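Vestitone reductase (PDB 2P4H) catalyses the stereospecific NADPH-dependent reduction of (3R)-vestitone to (3R,4R)-4'-methoxyisoflavan-2',4,7-triol, the penultimate step in making the alfalfa phytoalexin medicarpin. Local coordinates at residues A[199-202]-A[203-207]; A[227-230]-A[231-234]; A[258-261]-A[262-266]; A[302-305]-A[306-309]. All blocks are in the same frame, centred on the assembly; numbering follows the deposited sequence.

Four local contacts at helix turns and starts follow in series along the chain of this extended short-chain dehydrogenase: contact 1 at the short helix 201-206, contact 2 at the start of helix 227-239, contact 3 in helix 256-266 and contact 4 at the start of helix 305-319. Contact 4 touches all the others, its centre about 12 Å from that of contact 2, 13 Å from contact 3 and 15 Å from contact 1. Contacts 2 and 3, centres about 25 Å apart, do not meet. Contact 4 reaches contact 2 through loop residues Lys-302 and Tyr-303, and contacts 1 and 3 through helix 305-319, joining the Rossmann part, probably coenzyme-binding, to helices 201-206 and 256-266.

Contact 1: A[199-202]-A[203-207]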
ATOM      1  N   LEU A 199     -14.228   0.887   6.187  1.00 12.92           N
ATOM      2  CA  LEU A 199     -13.930   1.657   4.981  1.00 13.02           C
ATOM      3  C   LEU A 199     -12.480   2.135   5.037  1.00 12.44           C
ATOM      4  O   LEU A 199     -12.102   2.870   5.949  1.00 13.53           O
ATOM      5  CB  LEU A 199     -14.859   2.873   4.895  1.00 13.23           C
ATOM      6  CG  LEU A 199     -14.616   3.836   3.727  1.00 13.04           C
ATOM      7  CD1 LEU A 199     -14.899   3.127   2.410  1.00 14.42           C
ATOM      8  CD2 LEU A 199     -15.508   5.056   3.875  1.00 15.22           C
ATOM      9  N   PRO A 200     -11.642   1.718   4.068  1.00 12.08           N
ATOM     10  CA  PRO A 200     -10.244   2.162   4.095  1.00 12.59           C
ATOM     11  C   PRO A 200     -10.131   3.681   3.992  1.00 12.30           C
ATOM     12  O   PRO A 200     -10.827   4.316   3.201  1.00 11.29           O
ATOM     13  CB  PRO A 200      -9.626   1.459   2.885  1.00 12.53           C
ATOM     14  CG  PRO A 200     -10.459   0.217   2.747  1.00 13.07           C
ATOM     15  CD  PRO A 200     -11.862   0.733   2.995  1.00 12.78           C
ATOM     16  N   ASP A 201      -9.238   4.254   4.790  1.00 12.47           N
ATOM     17  CA  ASP A 201      -9.020   5.689   4.806  1.00 13.21           C
ATOM     18  C   ASP A 201      -8.676   6.233   3.418  1.00 11.54           C
ATOM     19  O   ASP A 201      -9.164   7.289   3.024  1.00 11.12           O
ATOM     20  CB  ASP A 201      -7.892   6.022   5.788  1.00 16.32           C
ATOM     21  CG  ASP A 201      -7.614   7.503   5.876  1.00 20.69           C
ATOM     22  OD1 ASP A 201      -8.500   8.247   6.342  1.00 25.03           O
ATOM     23  OD2 ASP A 201      -6.506   7.923   5.479  1.00 23.51           O
ATOM     24  N   SER A 202      -7.839   5.513   2.677  1.00 11.48           N
ATOM     25  CA  SER A 202      -7.443   5.961   1.348  1.00 11.39           C
ATOM     26  C   SER A 202      -8.641   6.066   0.408  1.00 11.13           C
ATOM     27  O   SER A 202      -8.700   6.965  -0.435  1.00 11.75           O
ATOM     28  CB  SER A 202      -6.388   5.020   0.761  1.00 11.51           C
ATOM     29  OG  SER A 202      -6.859   3.688   0.710  1.00 13.12           O
ATOM     30  N   ILE A 203      -9.594   5.153   0.553  1.00 11.01           N
ATOM     31  CA  ILE A 203     -10.784   5.182  -0.286  1.00 11.36           C
ATOM     32  C   ILE A 203     -11.711   6.312   0.159  1.00 12.54           C
ATOM     33  O   ILE A 203     -12.291   7.009  -0.674  1.00 12.22           O
ATOM     34  CB  ILE A 203     -11.512   3.814  -0.251  1.00 10.91           C
ATOM     35  CG1 ILE A 203     -10.609   2.757  -0.900  1.00 12.15           C
ATOM     36  CG2 ILE A 203     -12.864   3.904  -0.959  1.00 12.04           C
ATOM     37  CD1 ILE A 203     -11.194   1.356  -0.941  1.00 12.48           C
ATOM     38  N   GLU A 204     -11.847   6.509   1.467  1.00 11.78           N
ATOM     39  CA  GLU A 204     -12.699   7.589   1.948  1.00 12.00           C
ATOM     40  C   GLU A 204     -12.172   8.921   1.413  1.00 13.18           C
ATOM     41  O   GLU A 204     -12.942   9.774   0.967  1.00 13.38           O
ATOM     42  CB  GLU A 204     -12.730   7.601   3.482  1.00 13.68           C
ATOM     43  CG  GLU A 204     -13.579   8.723   4.068  1.00 17.10           C
ATOM     44  CD  GLU A 204     -13.874   8.520   5.540  1.00 21.20           C
ATOM     45  OE1 GLU A 204     -12.963   8.095   6.279  1.00 26.10           O
ATOM     46  OE2 GLU A 204     -15.017   8.798   5.957  1.00 25.28           O
ATOM     47  N   LYS A 205     -10.855   9.093   1.436  1.00 12.16           N
ATOM     48  CA  LYS A 205     -10.256  10.325   0.941  1.00 13.32           C
ATOM     49  C   LYS A 205     -10.385  10.461  -0.573  1.00 11.76           C
ATOM     50  O   LYS A 205     -10.673  11.546  -1.078  1.00 12.67           O
ATOM     51  CB  LYS A 205      -8.782  10.397   1.349  1.00 13.92           C
ATOM     52  CG  LYS A 205      -8.580  10.543   2.848  1.00 18.65           C
ATOM     53  CD  LYS A 205      -7.111  10.637   3.209  1.00 22.74           C
ATOM     54  CE  LYS A 205      -6.940  10.815   4.708  1.00 25.77           C
ATOM     55  NZ  LYS A 205      -7.735  11.968   5.211  1.00 30.09           N
ATOM     56  N   ALA A 206     -10.174   9.363  -1.293  1.00 11.89           N
ATOM     57  CA  ALA A 206     -10.272   9.380  -2.751  1.00 12.05           C
ATOM     58  C   ALA A 206     -11.691   9.676  -3.233  1.00 12.19           C
ATOM     59  O   ALA A 206     -11.884  10.212  -4.329  1.00 12.98           O
ATOM     60  CB  ALA A 206      -9.799   8.042  -3.316  1.00 12.74           C
ATOM     61  N   LEU A 207     -12.682   9.326  -2.415  1.00 11.90           N
ATOM     62  CA  LEU A 207     -14.082   9.543  -2.775  1.00 13.40           C
ATOM     63  C   LEU A 207     -14.692  10.779  -2.125  1.00 12.17           C
ATOM     64  O   LEU A 207     -15.910  10.884  -1.992  1.00 13.08           O
ATOM     65  CB  LEU A 207     -14.915   8.309  -2.409  1.00 13.13           C
ATOM     66  CG  LEU A 207     -14.568   7.014  -3.149  1.00 13.53           C
ATOM     67  CD1 LEU A 207     -15.568   5.928  -2.775  1.00 15.36           C
ATOM     68  CD2 LEU A 207     -14.589   7.256  -4.654  1.00 15.37           C
TER
HETATM   69  O   HOH W   1     -12.313   5.479   6.450  1.00 27.64           O
HETATM   70  O   HOH W   2     -10.630   9.462   5.651  1.00 44.43           O
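Pro-200 and Glu-204 define the first turn of the short helix 201-206, with Pro-200 at the N-cap position. The carbonyl oxygen of Pro-200 receives Glu-204 N at 3.0 Å in a fairly straight bond (N-H...O angle 162°), and Ile-203 N makes a weak, bent second bond to the same oxygen. The ladder then continues with Lys-205 N to Asp-201 O at 2.9 Å and Ala-206 N to Ser-202 O at 2.9 Å.

Two waters serve the carboxylates of Asp-201 and Glu-204. One water gives a hydrogen to Leu-199 O at 2.7 Å and another to Glu-204 OE1 at 2.7 Å, bridging the loop and the helix. A second water donates to both Glu-204 OE1 and Asp-201 OD1, linking two carboxylates of like charge that stand 4.5 Å apart, OD1 to OE1, and probably easing their repulsion. Lys-205 adds only a long salt bridge, its NZ 4.0 Å from Asp-201 OD1; the last torsion (chi4 -54°) turns NZ aside, while CE lies nearer the carboxylate than the ammonium does.

Ser-202 OG, by contrast, finds its hydrogen-bond partner in Ile-190 O in strand 189-191. On the inner side the Pro-200 ring lies against Ile-203 CD1, with CG its closest atom, and both residues touch Phe-12, which is predicted to bind NADP(+). The apolar edge of the turn is completed where Leu-199, crossing Glu-204 at about a right angle, sets its CD2 methyl 3.8 Å from Glu-204 CB.

Contact 2: A[227-230]-A[231-234]; sequences VDDV and ARAH
Arg-232 starts out with CG beside its own backbone N (chi1 -71°) and then bends at chi3 (62°), which turns the guanidinium back along the helix to Asp-229, three residues earlier. The two side chains run alongside each other in the same direction. NH1 meets Asp-229 OD1 at 2.8 Å, with the oxygen at the edge of the guanidinium, near its plane. The salt bridge is close, but its hydrogen bond is weak and bent, and the carboxylate and guanidinium planes stand 71° apart. Lys-302 N also donates to Asp-229 OD1, and NH1 gives a further bond to Asp-300 O. A leucine in place of Arg-232 would probably leave Asp-229 without its cationic mate and Asp-300 O without this donor.

Asp-228 is committed elsewhere, its OD2 to Tyr-303 OH and its OD1 to Trp-16 NE1. Its backbone oxygen nevertheless takes Arg-232 N at 2.9 Å, while Asp-229 O takes Ala-233 N at 2.8 Å, in the regular i to i+4 pattern.

The opening of helix 227-239 is thus wedged into the fold: Val-230 and Ala-231 pack on helix 12-23, Val-230 also on strand 182-187, and His-234 reaches strands 182-187 and 119-125.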
ATOM      1  N   VAL A 227      -5.995  -1.099  -6.191  1.00 10.25           N
ATOM      2  CA  VAL A 227      -5.528  -2.099  -5.240  1.00 10.51           C
ATOM      3  C   VAL A 227      -5.183  -3.447  -5.877  1.00 10.60           C
ATOM      4  O   VAL A 227      -4.231  -4.104  -5.456  1.00 11.22           O
ATOM      5  CB  VAL A 227      -6.559  -2.313  -4.095  1.00 10.49           C
ATOM      6  CG1 VAL A 227      -7.816  -2.984  -4.622  1.00 11.72           C
ATOM      7  CG2 VAL A 227      -5.934  -3.138  -2.976  1.00 11.03           C
ATOM      8  N   ASP A 228      -5.934  -3.868  -6.892  1.00 10.28           N
ATOM      9  CA  ASP A 228      -5.618  -5.153  -7.503  1.00 10.90           C
ATOM     10  C   ASP A 228      -4.340  -5.081  -8.336  1.00 10.51           C
ATOM     11  O   ASP A 228      -3.666  -6.098  -8.531  1.00 11.78           O
ATOM     12  CB  ASP A 228      -6.783  -5.680  -8.344  1.00 12.37           C
ATOM     13  CG  ASP A 228      -6.661  -7.168  -8.618  1.00 13.24           C
ATOM     14  OD1 ASP A 228      -6.464  -7.928  -7.647  1.00 13.22           O
ATOM     15  OD2 ASP A 228      -6.756  -7.581  -9.794  1.00 15.52           O
ATOM     16  N   ASP A 229      -3.998  -3.900  -8.844  1.00 11.01           N
ATOM     17  CA  ASP A 229      -2.743  -3.793  -9.574  1.00 11.11           C
ATOM     18  C   ASP A 229      -1.602  -3.882  -8.557  1.00 10.96           C
ATOM     19  O   ASP A 229      -0.517  -4.359  -8.882  1.00 10.48           O
ATOM     20  CB  ASP A 229      -2.654  -2.493 -10.380  1.00 10.46           C
ATOM     21  CG  ASP A 229      -3.196  -2.650 -11.795  1.00 11.76           C
ATOM     22  OD1 ASP A 229      -3.011  -3.740 -12.381  1.00 12.33           O
ATOM     23  OD2 ASP A 229      -3.784  -1.688 -12.330  1.00 12.30           O
ATOM     24  N   VAL A 230      -1.843  -3.437  -7.323  1.00 10.98           N
ATOM     25  CA  VAL A 230      -0.802  -3.540  -6.303  1.00 10.16           C
ATOM     26  C   VAL A 230      -0.575  -5.022  -5.998  1.00 10.47           C
ATOM     27  O   VAL A 230       0.565  -5.464  -5.856  1.00 10.97           O
ATOM     28  CB  VAL A 230      -1.186  -2.806  -4.998  1.00  9.36           C
ATOM     29  CG1 VAL A 230      -0.108  -3.036  -3.943  1.00 11.25           C
ATOM     30  CG2 VAL A 230      -1.331  -1.316  -5.262  1.00 11.80           C
ATOM     31  N   ALA A 231      -1.659  -5.791  -5.903  1.00 11.11           N
ATOM     32  CA  ALA A 231      -1.539  -7.222  -5.636  1.00 11.60           C
ATOM     33  C   ALA A 231      -0.822  -7.878  -6.816  1.00 11.50           C
ATOM     34  O   ALA A 231       0.058  -8.716  -6.631  1.00 12.32           O
ATOM     35  CB  ALA A 231      -2.921  -7.846  -5.436  1.00 12.46           C
ATOM     36  N   ARG A 232      -1.199  -7.488  -8.031  1.00 11.44           N
ATOM     37  CA  ARG A 232      -0.565  -8.041  -9.225  1.00 11.70           C
ATOM     38  C   ARG A 232       0.929  -7.709  -9.255  1.00 11.69           C
ATOM     39  O   ARG A 232       1.741  -8.542  -9.654  1.00 12.45           O
ATOM     40  CB  ARG A 232      -1.249  -7.510 -10.489  1.00 12.12           C
ATOM     41  CG  ARG A 232      -2.652  -8.069 -10.709  1.00 13.88           C
ATOM     42  CD  ARG A 232      -3.318  -7.533 -11.980  1.00 12.89           C
ATOM     43  NE  ARG A 232      -2.588  -7.909 -13.189  1.00 14.81           N
ATOM     44  CZ  ARG A 232      -1.735  -7.119 -13.832  1.00 14.10           C
ATOM     45  NH1 ARG A 232      -1.501  -5.890 -13.399  1.00 13.09           N
ATOM     46  NH2 ARG A 232      -1.090  -7.569 -14.902  1.00 17.15           N
ATOM     47  N   ALA A 233       1.290  -6.501  -8.823  1.00 10.42           N
ATOM     48  CA  ALA A 233       2.694  -6.092  -8.805  1.00 11.19           C
ATOM     49  C   ALA A 233       3.496  -6.950  -7.831  1.00 11.55           C
ATOM     50  O   ALA A 233       4.644  -7.291  -8.107  1.00 11.78           O
ATOM     51  CB  ALA A 233       2.809  -4.621  -8.428  1.00 11.51           C
ATOM     52  N   HIS A 234       2.898  -7.290  -6.690  1.00 11.60           N
ATOM     53  CA  HIS A 234       3.567  -8.136  -5.704  1.00 12.13           C
ATOM     54  C   HIS A 234       3.884  -9.495  -6.317  1.00 11.90           C
ATOM     55  O   HIS A 234       5.004  -9.992  -6.209  1.00 12.74           O
ATOM     56  CB  HIS A 234       2.679  -8.344  -4.468  1.00 11.46           C
ATOM     57  CG  HIS A 234       2.723  -7.216  -3.483  1.00 11.45           C
ATOM     58  ND1 HIS A 234       3.401  -7.292  -2.285  1.00 14.66           N
ATOM     59  CD2 HIS A 234       2.154  -5.988  -3.515  1.00  8.38           C
ATOM     60  CE1 HIS A 234       3.245  -6.160  -1.621  1.00  9.00           C
ATOM     61  NE2 HIS A 234       2.492  -5.352  -2.345  1.00 13.39           N
TER

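Contact 3: A[258-261]-A[262-266]; sequences EMSQ and LLSAK
Met-259 and Leu-263 lie side by side on one face of helix 256-266, pointing the same way, with Met-259 CG 3.8 Å from Leu-263 CD1. Their backbones are joined by the bond from Leu-263 N to Met-259 O, 2.9 Å long and close to straight at 173°. Leu-263 CG sits beside the same oxygen, at 3.3 Å, so that the isobutyl group flanks that backbone hydrogen bond. Met-259 extends through its first two torsions before bending at chi3, and the pair forms an apolar ridge against Phe-309 of helix 305-319. Leu-262 reaches the same helix at Ile-305 and Glu-306.

A second pairing, Ser-260 with Ser-264, is polar. Ser-264 OG lies beside its own backbone N (chi1 -65°), from where it donates to Ser-260 O at 2.7 Å. It comes from above the carbonyl plane, 36° out of it, whereas Ser-264 N reaches the same oxygen at 2.9 Å from the opposite face. One carbonyl is therefore gripped by two donors of a single residue. The two hydroxyls stay 3.8 Å apart, OG to OG, and that of Ser-260 turns instead to Leu-273 O. An alanine in place of Ser-264 would probably leave Ser-260 O with the backbone bond but without its second donor.

The chemistry implies a divided helix: its methionine and leucines pack against helix 305-319, while on the serine side the Ser-264 hydroxyl spends its hydrogen on the helix's own backbone and the Ser-260 hydroxyl bonds to the loop at Leu-273.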
ATOM      1  N   GLU A 258     -10.153  17.093 -12.652  1.00 13.50           N
ATOM      2  CA  GLU A 258     -10.368  16.007 -13.603  1.00 14.94           C
ATOM      3  C   GLU A 258     -11.209  14.932 -12.925  1.00 14.11           C
ATOM      4  O   GLU A 258     -12.022  14.260 -13.562  1.00 14.73           O
ATOM      5  CB  GLU A 258      -9.023  15.447 -14.081  1.00 15.20           C
ATOM      6  CG  GLU A 258      -8.220  16.477 -14.866  1.00 19.88           C
ATOM      7  CD  GLU A 258      -6.925  15.931 -15.434  1.00 22.03           C
ATOM      8  OE1 GLU A 258      -6.130  16.739 -15.959  1.00 26.68           O
ATOM      9  OE2 GLU A 258      -6.704  14.705 -15.366  1.00 23.74           O
ATOM     10  N   MET A 259     -11.013  14.785 -11.620  1.00 13.33           N
ATOM     11  CA  MET A 259     -11.774  13.835 -10.823  1.00 14.04           C
ATOM     12  C   MET A 259     -13.260  14.223 -10.928  1.00 12.87           C
ATOM     13  O   MET A 259     -14.127  13.377 -11.151  1.00 13.21           O
ATOM     14  CB  MET A 259     -11.286  13.923  -9.377  1.00 17.61           C
ATOM     15  CG  MET A 259     -11.965  13.016  -8.384  1.00 18.42           C
ATOM     16  SD  MET A 259     -11.292  13.337  -6.730  1.00 20.74           S
ATOM     17  CE  MET A 259     -10.121  12.003  -6.545  1.00 19.56           C
ATOM     18  N   SER A 260     -13.540  15.513 -10.776  1.00 12.10           N
ATOM     19  CA  SER A 260     -14.906  16.016 -10.866  1.00 12.66           C
ATOM     20  C   SER A 260     -15.532  15.722 -12.230  1.00 12.04           C
ATOM     21  O   SER A 260     -16.684  15.293 -12.316  1.00 12.96           O
ATOM     22  CB  SER A 260     -14.929  17.522 -10.618  1.00 12.73           C
ATOM     23  OG  SER A 260     -16.211  18.056 -10.913  1.00 13.57           O
ATOM     24  N   GLN A 261     -14.785  15.964 -13.301  1.00 11.55           N
ATOM     25  CA  GLN A 261     -15.325  15.713 -14.631  1.00 11.74           C
ATOM     26  C   GLN A 261     -15.641  14.238 -14.844  1.00 12.84           C
ATOM     27  O   GLN A 261     -16.695  13.895 -15.379  1.00 13.82           O
ATOM     28  CB  GLN A 261     -14.359  16.215 -15.708  1.00 11.75           C
ATOM     29  CG  GLN A 261     -14.171  17.724 -15.667  1.00 11.03           C
ATOM     30  CD  GLN A 261     -13.365  18.257 -16.833  1.00 11.41           C
ATOM     31  OE1 GLN A 261     -12.355  17.673 -17.221  1.00 12.65           O
ATOM     32  NE2 GLN A 261     -13.800  19.383 -17.386  1.00 11.87           N
ATOM     33  N   LEU A 262     -14.743  13.361 -14.412  1.00 12.50           N
ATOM     34  CA  LEU A 262     -14.957  11.929 -14.572  1.00 13.22           C
ATOM     35  C   LEU A 262     -16.168  11.454 -13.778  1.00 13.57           C
ATOM     36  O   LEU A 262     -17.070  10.818 -14.323  1.00 14.18           O
ATOM     37  CB  LEU A 262     -13.708  11.155 -14.125  1.00 15.48           C
ATOM     38  CG  LEU A 262     -13.716   9.620 -14.215  1.00 18.31           C
ATOM     39  CD1 LEU A 262     -12.297   9.111 -14.038  1.00 20.18           C
ATOM     40  CD2 LEU A 262     -14.625   9.009 -13.161  1.00 22.26           C
ATOM     41  N   LEU A 263     -16.192  11.764 -12.488  1.00 13.20           N
ATOM     42  CA  LEU A 263     -17.288  11.327 -11.636  1.00 13.19           C
ATOM     43  C   LEU A 263     -18.641  11.946 -11.979  1.00 13.23           C
ATOM     44  O   LEU A 263     -19.677  11.285 -11.861  1.00 13.50           O
ATOM     45  CB  LEU A 263     -16.938  11.588 -10.167  1.00 13.98           C
ATOM     46  CG  LEU A 263     -15.668  10.876  -9.686  1.00 14.43           C
ATOM     47  CD1 LEU A 263     -15.382  11.258  -8.243  1.00 14.85           C
ATOM     48  CD2 LEU A 263     -15.834   9.367  -9.818  1.00 16.63           C
ATOM     49  N   SER A 264     -18.645  13.204 -12.412  1.00 13.76           N
ATOM     50  CA  SER A 264     -19.901  13.861 -12.759  1.00 13.90           C
ATOM     51  C   SER A 264     -20.555  13.193 -13.963  1.00 13.49           C
ATOM     52  O   SER A 264     -21.776  13.043 -14.014  1.00 14.39           O
ATOM     53  CB  SER A 264     -19.667  15.342 -13.069  1.00 14.33           C
ATOM     54  OG  SER A 264     -19.228  16.042 -11.919  1.00 15.54           O
ATOM     55  N   ALA A 265     -19.738  12.785 -14.924  1.00 13.96           N
ATOM     56  CA  ALA A 265     -20.248  12.143 -16.126  1.00 12.87           C
ATOM     57  C   ALA A 265     -20.691  10.703 -15.890  1.00 13.99           C
ATOM     58  O   ALA A 265     -21.729  10.272 -16.397  1.00 15.49           O
ATOM     59  CB  ALA A 265     -19.188  12.188 -17.226  1.00 14.04           C
ATOM     60  N   LYS A 266     -19.921   9.958 -15.105  1.00 13.82           N
ATOM     61  CA  LYS A 266     -20.241   8.558 -14.855  1.00 15.29           C
ATOM     62  C   LYS A 266     -21.259   8.298 -13.746  1.00 15.16           C
ATOM     63  O   LYS A 266     -21.942   7.275 -13.771  1.00 17.11           O
ATOM     64  CB  LYS A 266     -18.957   7.774 -14.564  1.00 16.55           C
ATOM     65  CG  LYS A 266     -17.908   7.859 -15.668  1.00 20.77           C
ATOM     66  CD  LYS A 266     -18.465   7.436 -17.021  1.00 24.83           C
ATOM     67  CE  LYS A 266     -17.416   7.580 -18.117  1.00 26.72           C
ATOM     68  NZ  LYS A 266     -17.966   7.270 -19.469  1.00 28.81           N
TER

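Contact 4: A[302-305]-A[306-309]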
ATOM      1  N   LYS A 302      -3.206  -3.397 -15.190  1.00 12.48           N
ATOM      2  CA  LYS A 302      -4.443  -3.935 -15.744  1.00 12.73           C
ATOM      3  C   LYS A 302      -5.647  -2.999 -15.688  1.00 13.80           C
ATOM      4  O   LYS A 302      -6.516  -3.048 -16.563  1.00 14.97           O
ATOM      5  CB  LYS A 302      -4.781  -5.235 -15.009  1.00 14.12           C
ATOM      6  CG  LYS A 302      -6.127  -5.851 -15.361  1.00 15.13           C
ATOM      7  CD  LYS A 302      -6.337  -7.153 -14.604  1.00 16.67           C
ATOM      8  CE  LYS A 302      -7.701  -7.761 -14.900  1.00 19.33           C
ATOM      9  NZ  LYS A 302      -7.904  -9.048 -14.184  1.00 23.85           N
ATOM     10  N   TYR A 303      -5.687  -2.129 -14.686  1.00 12.65           N
ATOM     11  CA  TYR A 303      -6.830  -1.245 -14.497  1.00 13.09           C
ATOM     12  C   TYR A 303      -6.662   0.220 -14.871  1.00 13.27           C
ATOM     13  O   TYR A 303      -5.570   0.779 -14.803  1.00 13.16           O
ATOM     14  CB  TYR A 303      -7.280  -1.345 -13.041  1.00 13.36           C
ATOM     15  CG  TYR A 303      -7.575  -2.761 -12.623  1.00 12.77           C
ATOM     16  CD1 TYR A 303      -8.812  -3.343 -12.899  1.00 14.08           C
ATOM     17  CD2 TYR A 303      -6.610  -3.538 -11.986  1.00 12.95           C
ATOM     18  CE1 TYR A 303      -9.080  -4.661 -12.548  1.00 15.15           C
ATOM     19  CE2 TYR A 303      -6.866  -4.861 -11.632  1.00 14.16           C
ATOM     20  CZ  TYR A 303      -8.105  -5.415 -11.916  1.00 15.02           C
ATOM     21  OH  TYR A 303      -8.368  -6.715 -11.561  1.00 17.01           O
ATOM     22  N   THR A 304      -7.777   0.831 -15.255  1.00 13.07           N
ATOM     23  CA  THR A 304      -7.809   2.236 -15.622  1.00 13.71           C
ATOM     24  C   THR A 304      -8.306   3.044 -14.428  1.00 12.70           C
ATOM     25  O   THR A 304      -8.779   2.483 -13.433  1.00 12.19           O
ATOM     26  CB  THR A 304      -8.789   2.485 -16.779  1.00 15.22           C
ATOM     27  OG1 THR A 304     -10.117   2.154 -16.346  1.00 15.91           O
ATOM     28  CG2 THR A 304      -8.425   1.632 -17.988  1.00 16.39           C
ATOM     29  N   ILE A 305      -8.200   4.362 -14.533  1.00 12.51           N
ATOM     30  CA  ILE A 305      -8.673   5.245 -13.480  1.00 12.74           C
ATOM     31  C   ILE A 305     -10.175   5.018 -13.295  1.00 12.66           C
ATOM     32  O   ILE A 305     -10.673   4.995 -12.168  1.00 12.13           O
ATOM     33  CB  ILE A 305      -8.408   6.725 -13.835  1.00 13.61           C
ATOM     34  CG1 ILE A 305      -6.907   7.018 -13.757  1.00 16.30           C
ATOM     35  CG2 ILE A 305      -9.179   7.637 -12.892  1.00 16.06           C
ATOM     36  CD1 ILE A 305      -6.523   8.422 -14.211  1.00 17.64           C
ATOM     37  N   GLU A 306     -10.897   4.836 -14.396  1.00 13.20           N
ATOM     38  CA  GLU A 306     -12.333   4.600 -14.311  1.00 13.44           C
ATOM     39  C   GLU A 306     -12.633   3.301 -13.559  1.00 13.02           C
ATOM     40  O   GLU A 306     -13.557   3.254 -12.742  1.00 13.12           O
ATOM     41  CB  GLU A 306     -12.951   4.572 -15.714  1.00 15.39           C
ATOM     42  CG  GLU A 306     -12.870   5.912 -16.445  1.00 21.71           C
ATOM     43  CD  GLU A 306     -11.665   6.033 -17.373  1.00 25.02           C
ATOM     44  OE1 GLU A 306     -10.538   5.657 -16.979  1.00 26.25           O
ATOM     45  OE2 GLU A 306     -11.846   6.525 -18.507  1.00 29.49           O
ATOM     46  N   ASP A 307     -11.850   2.254 -13.819  1.00 13.24           N
ATOM     47  CA  ASP A 307     -12.039   0.971 -13.138  1.00 13.36           C
ATOM     48  C   ASP A 307     -11.841   1.144 -11.636  1.00 11.45           C
ATOM     49  O   ASP A 307     -12.599   0.612 -10.824  1.00 12.23           O
ATOM     50  CB  ASP A 307     -11.022  -0.079 -13.602  1.00 13.71           C
ATOM     51  CG  ASP A 307     -11.183  -0.470 -15.052  1.00 16.14           C
ATOM     52  OD1 ASP A 307     -12.318  -0.426 -15.573  1.00 18.43           O
ATOM     53  OD2 ASP A 307     -10.161  -0.853 -15.662  1.00 16.20           O
ATOM     54  N   MET A 308     -10.793   1.877 -11.279  1.00 11.34           N
ATOM     55  CA  MET A 308     -10.460   2.119  -9.881  1.00 11.20           C
ATOM     56  C   MET A 308     -11.601   2.794  -9.123  1.00 11.19           C
ATOM     57  O   MET A 308     -12.007   2.332  -8.052  1.00 12.09           O
ATOM     58  CB  MET A 308      -9.194   2.972  -9.809  1.00 11.41           C
ATOM     59  CG  MET A 308      -8.758   3.335  -8.404  1.00 10.57           C
ATOM     60  SD  MET A 308      -7.353   4.457  -8.426  1.00 11.79           S
ATOM     61  CE  MET A 308      -8.081   5.883  -9.223  1.00 14.76           C
ATOM     62  N   PHE A 309     -12.115   3.888  -9.672  1.00 11.64           N
ATOM     63  CA  PHE A 309     -13.212   4.593  -9.028  1.00 10.88           C
ATOM     64  C   PHE A 309     -14.488   3.760  -9.012  1.00 12.33           C
ATOM     65  O   PHE A 309     -15.203   3.754  -8.012  1.00 12.88           O
ATOM     66  CB  PHE A 309     -13.478   5.936  -9.722  1.00 11.91           C
ATOM     67  CG  PHE A 309     -12.535   7.033  -9.303  1.00 12.03           C
ATOM     68  CD1 PHE A 309     -12.587   7.555  -8.012  1.00 13.74           C
ATOM     69  CD2 PHE A 309     -11.583   7.529 -10.187  1.00 13.17           C
ATOM     70  CE1 PHE A 309     -11.700   8.556  -7.604  1.00 13.45           C
ATOM     71  CE2 PHE A 309     -10.689   8.530  -9.789  1.00 14.14           C
ATOM     72  CZ  PHE A 309     -10.750   9.042  -8.495  1.00 13.15           C
TER
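A capping box opens helix 305-319, with Thr-304 as N-cap and Asp-307 three residues on. Each residue's side chain accepts from the backbone of the other. Thr-304 N reaches Asp-307 OD2 at 2.9 Å along an almost straight N-H line (170°), approaching from above the carboxylate plane, and Asp-307 N returns a bond of 3.1 Å to Thr-304 OG1. The threonine torsion explains the second bond: with chi1 at 63°, OG1 sits between the backbone N and the carbonyl carbon and faces into the first turn. Together the two bonds give partners to N-H groups at the start of the helix, and the helix start would be expected to favour the charged form of Asp-307.

The regular ladder takes over at once, Met-308 N bonding to Thr-304 O at 3.0 Å and Phe-309 N to Ile-305 O at 3.1 Å.

Just before the cap, the Tyr-303 side chain crosses that of Asp-307 at about a right angle, with ring and carboxylate planes nearly perpendicular. Asp-307 OD2 lies at the edge of the ring, 4.0 Å from Tyr-303 CD1. The aliphatic stem of Lys-302 covers one face of this ring, its CG over the centre, and the ring also stacks with His-226.

Beyond the cap the contact becomes apolar and faces helix 256-266, where Ile-305 meets Leu-262 and Phe-309 meets Met-259 and Leu-263. Ile-305 and Phe-309 run side by side, and the Ile-305 CG2 methyl meets the ring edge in its plane, 3.6 Å from Phe-309 CE2.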